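Long-range contacts in CurD (Moorea producens 3L, PDB 5KP7), which probably works as a hydroxymethylglutaryl-CoA synthase-type acyltransferase of the thiolase-like superfamily and binds 4'-phosphopantetheine: residues Leu61-Lys66 with Thr275-Met280; Gln316-Ile321 with Ala378-Arg383. The protein carries 3 engineered substitutions. All blocks are in the same frame, centred on the assembly; numbering follows the deposited sequence.

How the interactions relate
The two contacts lie with their centres about 12 Å apart and meet through Gln316. Its carbonyl O accepts from Glu65 N at 2.9 Å, and its side-chain NE2 reaches Met62 O, also at 2.9 Å, so segment 61-66 of interaction 1 is tied to the helix end that interaction 2 uses. A second junction is a packing contact, with Asn320 CB 3.5 Å from the carbonyl oxygen Pro276 O. Interaction 1 lies against the bound 4'-phosphopantetheine, whereas the Val318 side chain of interaction 2 is about 14 Å from it. Even so, segment 316-321 reaches the pocket through Asn320, which touches the ligand. A long, weak ion pair between Glu65 OE1 and Arg383 NH2 adds a further link.

Interaction 1: Leu61-Lys66 with Thr275-Met280; sequences LMMKEK and TPFGGM. With PNS (4'-phosphopantetheine), chain E.
Phe277 packs against Leu61 and Met63, starting with its CB, which lies 3.7 Å from Met63 CG and also against Met63 SD. Its chi1 of 53° sets CG between the backbone N and the carbonyl carbon, the crowded position, and brings one long side of the ring against Leu61. There CD2 faces Leu61 O, which lies in the ring plane at the edge, and CE2 meets Leu61 CD2 at 3.8 Å. C30 of 4'-phosphopantetheine lies over one face, offset toward the rim, 3.8 Å from Phe277 CD1; CG and CE1 lie under the same C30, CE1 also near C37. Met280 CG covers the opposite face above the ring centre, so the ring is held from both faces. Met63 SD makes an oblique Met-aromatic contact, 5.1 Å from the ring centroid, and also touches ligand C30 at 3.7 Å. The backbones are pinned by Gly279 N donating to Leu61 O at 2.9 Å (146° at the hydrogen), with the donor well above the carbonyl plane. One water bridges Met62 O and Gly278 N. Thus the Schellman motif at Met62, ending helix 56-60, abuts the N-cap residue Phe277 of helix 278-293, and Leu61, Met63, Pro276, Phe277 and Met280 line part of the 4'-phosphopantetheine pocket.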
loop_
_atom_site.group_PDB
_atom_site.type_symbol
_atom_site.label_atom_id
_atom_site.label_comp_id
_atom_site.label_asym_id
_atom_site.label_seq_id
_atom_site.Cartn_x
_atom_site.Cartn_y
_atom_site.Cartn_z
ATOM N N LEU A 61 6.592 6.834 -13.299
ATOM C CA LEU A 61 6.338 6.555 -11.882
ATOM C C LEU A 61 5.911 5.103 -11.634
ATOM O O LEU A 61 5.590 4.720 -10.493
ATOM C CB LEU A 61 5.280 7.535 -11.369
ATOM C CG LEU A 61 5.699 9.010 -11.313
ATOM C CD1 LEU A 61 4.507 9.861 -10.931
ATOM C CD2 LEU A 61 6.804 9.257 -10.307
ATOM N N MET A 62 5.916 4.309 -12.710
ATOM C CA MET A 62 5.614 2.882 -12.693
ATOM C C MET A 62 4.155 2.582 -12.379
ATOM O O MET A 62 3.837 1.523 -11.867
ATOM C CB MET A 62 6.588 2.108 -11.781
ATOM C CG MET A 62 8.044 2.459 -12.030
ATOM S SD MET A 62 9.183 1.469 -11.034
ATOM C CE MET A 62 9.196 -0.075 -11.981
ATOM N N MET A 63 3.261 3.507 -12.712
ATOM C CA MET A 63 1.840 3.342 -12.478
ATOM C C MET A 63 1.167 2.925 -13.786
ATOM O O MET A 63 1.544 3.421 -14.853
ATOM C CB MET A 63 1.242 4.644 -11.943
ATOM C CG MET A 63 1.933 5.121 -10.659
ATOM S SD MET A 63 1.757 6.897 -10.292
ATOM C CE MET A 63 0.017 6.895 -10.037
ATOM N N LYS A 64 0.221 1.986 -13.711
ATOM C CA LYS A 64 -0.435 1.438 -14.908
ATOM C C LYS A 64 -1.960 1.596 -14.812
ATOM O O LYS A 64 -2.595 2.228 -15.671
ATOM C CB LYS A 64 -0.062 -0.044 -15.146
ATOM C CG LYS A 64 1.406 -0.321 -15.522
ATOM C CD LYS A 64 1.712 -1.822 -15.754
ATOM C CE LYS A 64 2.873 -2.055 -16.730
ATOM N NZ LYS A 64 2.917 -3.420 -17.371
ATOM N N GLU A 65 -2.538 0.981 -13.775
ATOM C CA GLU A 65 -3.990 0.991 -13.579
ATOM C C GLU A 65 -4.314 1.177 -12.126
ATOM O O GLU A 65 -3.521 0.811 -11.259
ATOM C CB GLU A 65 -4.600 -0.340 -14.018
ATOM C CG GLU A 65 -4.406 -0.695 -15.484
ATOM C CD GLU A 65 -4.447 -2.181 -15.739
ATOM O OE1 GLU A 65 -4.641 -2.938 -14.766
ATOM O OE2 GLU A 65 -4.301 -2.591 -16.914
ATOM N N LYS A 66 -5.490 1.749 -11.853
ATOM C CA LYS A 66 -6.014 1.720 -10.493
ATOM C C LYS A 66 -7.394 1.052 -10.465
ATOM O O LYS A 66 -8.224 1.252 -11.351
ATOM C CB LYS A 66 -6.068 3.109 -9.863
ATOM C CG LYS A 66 -7.006 4.111 -10.514
ATOM C CD LYS A 66 -7.208 5.290 -9.580
ATOM C CE LYS A 66 -8.098 6.357 -10.183
ATOM N NZ LYS A 66 -8.537 7.271 -9.092
ATOM N N THR A 275 3.497 0.202 -1.104
ATOM C CA THR A 275 3.742 0.735 -2.434
ATOM C C THR A 275 2.704 1.791 -2.821
ATOM O O THR A 275 1.694 1.495 -3.464
ATOM C CB THR A 275 3.794 -0.429 -3.466
ATOM O OG1 THR A 275 4.833 -1.350 -3.112
ATOM C CG2 THR A 275 4.103 0.116 -4.867
ATOM N N PRO A 276 2.942 3.054 -2.433
ATOM C CA PRO A 276 2.021 4.093 -2.879
ATOM C C PRO A 276 2.010 4.228 -4.403
ATOM O O PRO A 276 0.966 4.474 -4.993
ATOM C CB PRO A 276 2.582 5.351 -2.205
ATOM C CG PRO A 276 3.317 4.855 -1.028
ATOM C CD PRO A 276 3.956 3.581 -1.510
ATOM N N PHE A 277 3.184 4.043 -5.008
ATOM C CA PHE A 277 3.377 3.907 -6.446
ATOM C C PHE A 277 4.793 3.306 -6.617
ATOM O O PHE A 277 5.663 3.497 -5.751
ATOM C CB PHE A 277 3.240 5.216 -7.231
ATOM C CG PHE A 277 4.094 6.348 -6.727
ATOM C CD1 PHE A 277 3.686 7.094 -5.636
ATOM C CD2 PHE A 277 5.282 6.712 -7.381
ATOM C CE1 PHE A 277 4.442 8.164 -5.174
ATOM C CE2 PHE A 277 6.056 7.777 -6.893
ATOM C CZ PHE A 277 5.627 8.496 -5.798
ATOM N N GLY A 278 5.016 2.552 -7.692
ATOM C CA GLY A 278 6.259 1.802 -7.790
ATOM C C GLY A 278 7.523 2.640 -7.840
ATOM O O GLY A 278 8.549 2.246 -7.312
ATOM N N GLY A 279 7.454 3.824 -8.469
ATOM C CA GLY A 279 8.638 4.666 -8.617
ATOM C C GLY A 279 9.285 5.032 -7.294
ATOM O O GLY A 279 10.520 5.098 -7.194
ATOM N N MET A 280 8.468 5.268 -6.263
ATOM C CA MET A 280 9.038 5.626 -4.983
ATOM C C MET A 280 9.612 4.448 -4.230
ATOM O O MET A 280 10.556 4.625 -3.461
ATOM C CB MET A 280 8.091 6.443 -4.091
ATOM C CG MET A 280 6.833 5.763 -3.729
ATOM S SD MET A 280 6.116 6.592 -2.285
ATOM C CE MET A 280 7.076 5.868 -0.965
HETATM O O23 PNS E . 5.445 12.872 -9.287
HETATM P P24 PNS E . 4.784 13.619 -8.152
HETATM O O26 PNS E . 4.420 15.077 -8.334
HETATM O O27 PNS E . 3.378 12.901 -7.760
HETATM C C28 PNS E . 3.277 11.496 -7.573
HETATM C C29 PNS E . 1.950 10.956 -8.110
HETATM C C30 PNS E . 1.668 9.510 -7.734
HETATM C C31 PNS E . 1.224 11.795 -9.191
HETATM C C32 PNS E . 0.942 11.596 -7.021
HETATM O O33 PNS E . -0.448 11.243 -7.272
HETATM C C34 PNS E . 1.124 11.319 -5.543
HETATM O O35 PNS E . 1.929 11.969 -4.882
HETATM N N36 PNS E . 0.440 10.289 -5.046
HETATM C C37 PNS E . 0.863 9.594 -3.851
HETATM C C38 PNS E . 0.424 10.224 -2.553
HETATM C C39 PNS E . 0.987 9.298 -1.501
HETATM O O40 PNS E . 0.306 8.368 -1.086
HETATM N N41 PNS E . 2.243 9.538 -1.109
HETATM C C42 PNS E . 2.866 8.693 -0.115
HETATM C C43 PNS E . 4.359 8.921 -0.010
HETATM S S44 PNS E . 4.900 7.854 1.339
HETATM O O HOH W 1 3.033 1.398 -9.143
#

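Interaction 2: Gln316-Ile321 with Ala378-Arg383; sequences QQVGNI and AQLADR
Gln317 O is gripped by two nitrogens of one guanidinium: Arg383 NH2 at 2.9 Å and Arg383 NH1 at 3.0 Å. The N-H...O angles are 149° and 140°, as expected when both ends of a fork converge on one atom. The oxygen lies almost in the guanidinium plane, yet both donors sit out of the carbonyl plane, on the same face of it. A third nitrogen fixes the arginine from behind, since Arg383 NE donates to Leu380 O at 2.9 Å, in the carbonyl plane and on a lone pair. The side chain can turn back to its own helix end because it is bent at chi3, -61°. Leu380 CD2 then lies over the centre of one guanidinium face, 3.8 Å above its plane. This contact joins the C-terminal ends of helices 309-318 and 376-381, just where the chain leaves the first with positive phi at Gly319 and the second leads into strand 384-385 of the small three-stranded sheet that also holds strand 65-67. Around this polar centre, Val318 CG2 touches Leu380 CD2 at 3.9 Å, the two side chains crossing at about a right angle. Gln317, extended beyond CG, passes at a slant over Leu380, bringing its OE1 to 3.6 Å from Leu380 CB. The same OE1 accepts from a water that in turn accepts from Arg383 NH2, a bridge beside the direct bond. A leucine in place of Arg383 would probably leave Gln317 O and Leu380 O without these donors and this water without its guanidinium partner. Arg383 NH1 has a further acceptor in Gly37 O, while Gln379 of the same helix bonds to Gly37 N and Val35 O.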
loop_
_atom_site.group_PDB
_atom_site.type_symbol
_atom_site.label_atom_id
_atom_site.label_comp_id
_atom_site.label_asym_id
_atom_site.label_seq_id
_atom_site.Cartn_x
_atom_site.Cartn_y
_atom_site.Cartn_z
ATOM N N GLN A 316 0.856 -2.463 -9.488
ATOM C CA GLN A 316 0.668 -1.610 -10.675
ATOM C C GLN A 316 -0.708 -1.721 -11.300
ATOM O O GLN A 316 -1.043 -0.883 -12.131
ATOM C CB GLN A 316 1.664 -1.958 -11.794
ATOM C CG GLN A 316 3.075 -1.629 -11.459
ATOM C CD GLN A 316 3.995 -1.968 -12.636
ATOM O OE1 GLN A 316 4.012 -3.106 -13.157
ATOM N NE2 GLN A 316 4.721 -0.982 -13.091
ATOM N N GLN A 317 -1.424 -2.806 -10.993
ATOM C CA GLN A 317 -2.739 -3.087 -11.542
ATOM C C GLN A 317 -3.896 -2.622 -10.652
ATOM O O GLN A 317 -5.036 -2.582 -11.091
ATOM C CB GLN A 317 -2.868 -4.591 -11.801
ATOM C CG GLN A 317 -1.919 -5.044 -12.901
ATOM C CD GLN A 317 -2.043 -6.526 -13.147
ATOM O OE1 GLN A 317 -3.070 -6.997 -13.651
ATOM N NE2 GLN A 317 -1.021 -7.278 -12.775
ATOM N N VAL A 318 -3.595 -2.282 -9.406
ATOM C CA VAL A 318 -4.629 -1.865 -8.454
ATOM C C VAL A 318 -4.421 -0.455 -7.912
ATOM O O VAL A 318 -5.405 0.206 -7.513
ATOM C CB VAL A 318 -4.686 -2.903 -7.308
ATOM C CG1 VAL A 318 -5.704 -2.554 -6.310
ATOM C CG2 VAL A 318 -5.061 -4.263 -7.854
ATOM N N GLY A 319 -3.185 0.015 -7.860
ATOM C CA GLY A 319 -2.871 1.328 -7.269
ATOM C C GLY A 319 -2.588 1.189 -5.785
ATOM O O GLY A 319 -2.397 0.076 -5.271
ATOM N N ASN A 320 -2.541 2.304 -5.069
ATOM C CA ASN A 320 -2.307 2.237 -3.631
ATOM C C ASN A 320 -3.629 1.791 -2.980
ATOM O O ASN A 320 -4.639 2.509 -3.092
ATOM C CB ASN A 320 -1.943 3.643 -3.138
ATOM C CG ASN A 320 -1.634 3.709 -1.661
ATOM O OD1 ASN A 320 -1.629 2.713 -0.954
ATOM N ND2 ASN A 320 -1.296 4.902 -1.209
ATOM N N ILE A 321 -3.605 0.639 -2.309
ATOM C CA ILE A 321 -4.769 0.130 -1.584
ATOM C C ILE A 321 -4.521 0.196 -0.067
ATOM O O ILE A 321 -5.084 -0.563 0.702
ATOM C CB ILE A 321 -5.242 -1.237 -2.094
ATOM C CG1 ILE A 321 -4.176 -2.327 -2.004
ATOM C CG2 ILE A 321 -5.664 -1.082 -3.540
ATOM C CD1 ILE A 321 -4.685 -3.758 -2.220
ATOM N N ALA A 378 -5.225 -13.752 -13.372
ATOM C CA ALA A 378 -6.479 -13.925 -14.105
ATOM C C ALA A 378 -7.638 -13.082 -13.579
ATOM O O ALA A 378 -8.396 -12.515 -14.378
ATOM C CB ALA A 378 -6.881 -15.398 -14.144
ATOM N N GLN A 379 -7.789 -13.014 -12.253
ATOM C CA GLN A 379 -8.835 -12.192 -11.626
ATOM C C GLN A 379 -8.660 -10.739 -12.039
ATOM O O GLN A 379 -9.615 -10.089 -12.457
ATOM C CB GLN A 379 -8.785 -12.289 -10.088
ATOM C CG GLN A 379 -9.754 -11.347 -9.377
ATOM C CD GLN A 379 -9.415 -11.018 -7.926
ATOM O OE1 GLN A 379 -9.776 -9.932 -7.453
ATOM N NE2 GLN A 379 -8.691 -11.920 -7.224
ATOM N N LEU A 380 -7.435 -10.237 -11.952
ATOM C CA LEU A 380 -7.205 -8.829 -12.267
ATOM C C LEU A 380 -7.444 -8.549 -13.741
ATOM O O LEU A 380 -8.033 -7.514 -14.082
ATOM C CB LEU A 380 -5.805 -8.406 -11.842
ATOM C CG LEU A 380 -5.520 -8.475 -10.349
ATOM C CD1 LEU A 380 -4.062 -8.152 -10.093
ATOM C CD2 LEU A 380 -6.443 -7.538 -9.563
ATOM N N ALA A 381 -7.056 -9.491 -14.611
ATOM C CA ALA A 381 -7.259 -9.291 -16.034
ATOM C C ALA A 381 -8.739 -9.260 -16.431
ATOM O O ALA A 381 -9.054 -8.692 -17.476
ATOM C CB ALA A 381 -6.511 -10.357 -16.855
ATOM N N ASP A 382 -9.626 -9.868 -15.634
ATOM C CA ASP A 382 -11.046 -9.981 -15.968
ATOM C C ASP A 382 -11.893 -8.773 -15.532
ATOM O O ASP A 382 -13.100 -8.739 -15.820
ATOM C CB ASP A 382 -11.622 -11.294 -15.388
ATOM C CG ASP A 382 -13.007 -11.663 -15.968
ATOM O OD1 ASP A 382 -13.237 -11.476 -17.171
ATOM O OD2 ASP A 382 -13.871 -12.111 -15.187
ATOM N N ARG A 383 -11.287 -7.763 -14.892
ATOM C CA ARG A 383 -12.047 -6.591 -14.459
ATOM C C ARG A 383 -12.494 -5.739 -15.647
ATOM O O ARG A 383 -11.847 -5.731 -16.722
ATOM C CB ARG A 383 -11.194 -5.727 -13.511
ATOM C CG ARG A 383 -10.796 -6.474 -12.239
ATOM C CD ARG A 383 -9.811 -5.696 -11.375
ATOM N NE ARG A 383 -8.588 -5.458 -12.138
ATOM C CZ ARG A 383 -7.638 -4.585 -11.809
ATOM N NH1 ARG A 383 -7.733 -3.890 -10.679
ATOM N NH2 ARG A 383 -6.604 -4.403 -12.641
HETATM O O HOH W 2 -5.135 -5.531 -14.829
#